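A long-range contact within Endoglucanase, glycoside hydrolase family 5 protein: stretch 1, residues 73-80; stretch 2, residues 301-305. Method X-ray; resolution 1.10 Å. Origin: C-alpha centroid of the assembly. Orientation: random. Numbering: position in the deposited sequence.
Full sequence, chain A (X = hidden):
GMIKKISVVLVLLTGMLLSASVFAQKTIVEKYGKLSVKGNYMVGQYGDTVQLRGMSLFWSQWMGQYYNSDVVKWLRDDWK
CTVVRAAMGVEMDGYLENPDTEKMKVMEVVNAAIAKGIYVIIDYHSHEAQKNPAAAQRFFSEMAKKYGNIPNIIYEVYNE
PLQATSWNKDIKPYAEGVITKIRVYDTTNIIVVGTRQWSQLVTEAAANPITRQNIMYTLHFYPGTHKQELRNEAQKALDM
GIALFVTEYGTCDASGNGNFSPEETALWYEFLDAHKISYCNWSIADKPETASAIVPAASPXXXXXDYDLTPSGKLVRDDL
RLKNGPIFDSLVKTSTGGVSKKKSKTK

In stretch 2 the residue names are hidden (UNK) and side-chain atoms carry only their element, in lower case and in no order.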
# COMPACT_ATOMS: atom_id res chain seq x y z
N LYS A 73 0.46 -16.67 0.02
CA LYS A 73 0.88 -17.59 -1.04
C LYS A 73 -0.11 -17.60 -2.19
O LYS A 73 0.28 -17.59 -3.36
CB LYS A 73 1.06 -19.00 -0.48
CG LYS A 73 1.63 -19.96 -1.51
CD LYS A 73 1.89 -21.33 -0.93
CE LYS A 73 2.45 -22.26 -1.98
NZ LYS A 73 2.59 -23.63 -1.43
N TRP A 74 -1.41 -17.62 -1.87
CA TRP A 74 -2.44 -17.62 -2.90
C TRP A 74 -2.44 -16.32 -3.69
O TRP A 74 -2.62 -16.32 -4.91
CB TRP A 74 -3.81 -17.88 -2.25
CG TRP A 74 -4.92 -18.03 -3.24
CD1 TRP A 74 -5.90 -17.13 -3.52
CD2 TRP A 74 -5.14 -19.14 -4.13
NE1 TRP A 74 -6.72 -17.61 -4.51
CE2 TRP A 74 -6.28 -18.84 -4.90
CE3 TRP A 74 -4.49 -20.37 -4.33
CZ2 TRP A 74 -6.78 -19.71 -5.86
CZ3 TRP A 74 -5.00 -21.23 -5.29
CH2 TRP A 74 -6.13 -20.90 -6.04
N LEU A 75 -2.24 -15.19 -3.00
CA LEU A 75 -2.14 -13.92 -3.71
C LEU A 75 -0.97 -13.91 -4.69
O LEU A 75 -1.08 -13.37 -5.79
CB LEU A 75 -2.04 -12.76 -2.73
CG LEU A 75 -3.32 -12.46 -1.94
CD1 LEU A 75 -3.04 -11.40 -0.90
CD2 LEU A 75 -4.44 -12.02 -2.86
N ARG A 76 0.17 -14.50 -4.32
CA ARG A 76 1.28 -14.60 -5.26
C ARG A 76 0.96 -15.56 -6.40
O ARG A 76 1.14 -15.23 -7.57
CB ARG A 76 2.54 -15.08 -4.54
CG ARG A 76 3.75 -15.20 -5.47
CD ARG A 76 4.90 -15.93 -4.81
NE ARG A 76 4.57 -17.33 -4.66
CZ ARG A 76 5.38 -18.26 -4.20
NH1 ARG A 76 6.60 -17.95 -3.77
NH2 ARG A 76 4.96 -19.52 -4.16
N ASP A 77 0.51 -16.78 -6.06
CA ASP A 77 0.43 -17.84 -7.06
C ASP A 77 -0.76 -17.68 -7.99
O ASP A 77 -0.66 -17.96 -9.18
CB ASP A 77 0.31 -19.20 -6.39
CG ASP A 77 1.56 -19.64 -5.66
OD1 ASP A 77 2.65 -19.04 -5.86
OD2 ASP A 77 1.46 -20.62 -4.90
N ASP A 78 -1.91 -17.27 -7.46
CA ASP A 78 -3.13 -17.17 -8.25
C ASP A 78 -3.44 -15.75 -8.70
O ASP A 78 -3.88 -15.54 -9.83
CB ASP A 78 -4.33 -17.74 -7.47
CG ASP A 78 -5.60 -17.74 -8.30
OD1 ASP A 78 -5.69 -18.56 -9.24
OD2 ASP A 78 -6.48 -16.89 -8.03
N TRP A 79 -3.25 -14.76 -7.83
CA TRP A 79 -3.51 -13.38 -8.20
C TRP A 79 -2.30 -12.70 -8.84
O TRP A 79 -2.44 -11.61 -9.38
CB TRP A 79 -3.99 -12.56 -6.99
CG TRP A 79 -5.39 -12.91 -6.53
CD1 TRP A 79 -5.88 -14.15 -6.25
CD2 TRP A 79 -6.46 -11.99 -6.29
NE1 TRP A 79 -7.19 -14.07 -5.87
CE2 TRP A 79 -7.58 -12.75 -5.89
CE3 TRP A 79 -6.59 -10.61 -6.41
CZ2 TRP A 79 -8.81 -12.17 -5.61
CZ3 TRP A 79 -7.82 -10.04 -6.12
CH2 TRP A 79 -8.90 -10.82 -5.74
N LYS A 80 -1.11 -13.30 -8.77
CA LYS A 80 0.10 -12.72 -9.34
C LYS A 80 0.45 -11.38 -8.70
O LYS A 80 1.00 -10.49 -9.36
CB LYS A 80 0.03 -12.63 -10.87
CG LYS A 80 -0.44 -13.91 -11.55
CD LYS A 80 0.39 -15.15 -11.20
CE LYS A 80 -0.13 -16.36 -11.97
NZ LYS A 80 0.57 -17.62 -11.60
N UNK A 301 -8.24 -19.22 4.03
CA UNK A 301 -7.04 -19.87 3.55
C UNK A 301 -6.76 -19.58 2.08
O UNK A 301 -5.82 -20.15 1.53
c UNK A 301 -8.90 -22.58 6.86
c UNK A 301 -6.41 -21.66 6.14
o UNK A 301 -8.16 -22.82 9.10
c UNK A 301 -6.66 -22.00 7.45
c UNK A 301 -7.40 -21.76 5.18
c UNK A 301 -7.12 -21.38 3.76
c UNK A 301 -8.64 -22.23 5.56
c UNK A 301 -7.90 -22.47 7.80
N UNK A 302 -7.53 -18.72 1.44
CA UNK A 302 -7.36 -18.51 0.02
C UNK A 302 -8.07 -19.59 -0.78
O UNK A 302 -9.03 -20.21 -0.32
N UNK A 303 -7.59 -19.82 -2.00
CA UNK A 303 -8.19 -20.82 -2.87
C UNK A 303 -9.49 -20.39 -3.52
O UNK A 303 -10.24 -21.24 -4.00
N UNK A 304 -9.75 -19.09 -3.60
CA UNK A 304 -11.04 -18.57 -4.02
C UNK A 304 -11.29 -18.85 -5.50
O UNK A 304 -10.50 -18.44 -6.37
c UNK A 304 -10.68 -16.73 -2.35
c UNK A 304 -11.09 -17.08 -3.75
c UNK A 304 -9.61 -15.78 -0.57
n UNK A 304 -10.54 -16.68 -0.12
c UNK A 304 -8.82 -14.96 -2.70
c UNK A 304 -7.93 -14.17 -2.01
c UNK A 304 -9.67 -15.79 -1.98
c UNK A 304 -7.90 -14.16 -0.62
c UNK A 304 -11.18 -17.24 -1.20
c UNK A 304 -8.71 -14.97 0.12
N UNK A 305 -12.38 -19.54 -5.78
CA UNK A 305 -12.78 -19.85 -7.14
C UNK A 305 -13.56 -18.68 -7.71
O UNK A 305 -13.84 -17.70 -7.03
c UNK A 305 -13.59 -21.15 -7.16
O HOH W 1 -8.62 -16.50 -6.34

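Position 301 carries eight side-chain atoms: one carbon, then a ring of six carbons bearing one oxygen. Its CA-to-CB bond points sideways and the end of the side chain leads away from stretch 1. The nearest side-chain atom, CB, is 7.7 Å from Trp74 CB, and the ring lies farther off. It plays no part in the contact. The ring is a phenol, so the residue is Tyr301.

Position 302 has no side-chain atoms. Its CA lies 4.1 Å from Trp74 CD1 and 5.8 Å from Trp74 CA, the nearest CA pair across the stretches. There is no room here for a side chain. An ideal CB would sit 2.9 Å from Trp74 CB, a clash. With phi/psi at 82/-155, it would also be jammed against the carbonyl O of Tyr301. The residue is Gly302.

Position 303 again shows backbone atoms alone. The backbone passes over one face of the Trp74 ring: the N of position 303 is 3.3 Å from Trp74 CD2. Its CA stands 3.5 Å from the centroid of the Trp74 six-membered ring, 15° off the normal, in a CH-pi contact. The phi of 77° favours glycine. An ideal CB would point away from stretch 1, so the indole does not exclude one. The residue is Gly303.

Position 304 has ten side-chain atoms: one carbon, then fused five- and six-membered rings holding eight carbons and one nitrogen. The rings reach Trp74, Leu75 and Trp79. Such a fused system is an indole, and the residue is Trp304. Trp304 CE3 is 3.7 Å from Trp74 CD1 and 3.7 Å from Trp79 NE1. Trp304 CZ3 is 4.2 Å from Leu75 CD2, which lies at the ring edge. Trp74 turns its edge toward the Trp304 face, with planes at 84°.

Position 305 has a single side-chain carbon. Its CA-to-CB bond points away, and CB is 7.1 Å from its nearest atom in stretch 1, Trp74 CZ2. The residue is Ala305.

The contact works by packing around Trp74, whose ring has the two glycines over one face and Trp304 beside it. No direct hydrogen bond crosses between the stretches. One water supplies the polar link. It accepts from Trp74 NE1 and Trp79 NE1, each 2.9 Å from the water O. It donates to Asp78 OD2 at 2.8 Å and to Trp304 O at 2.7 Å, both measured from the water O. Both indole N-H groups of stretch 1 are thereby satisfied, and the backbone of Trp304 is tied to the turn.

Stretch 2 301-305: YGGWA
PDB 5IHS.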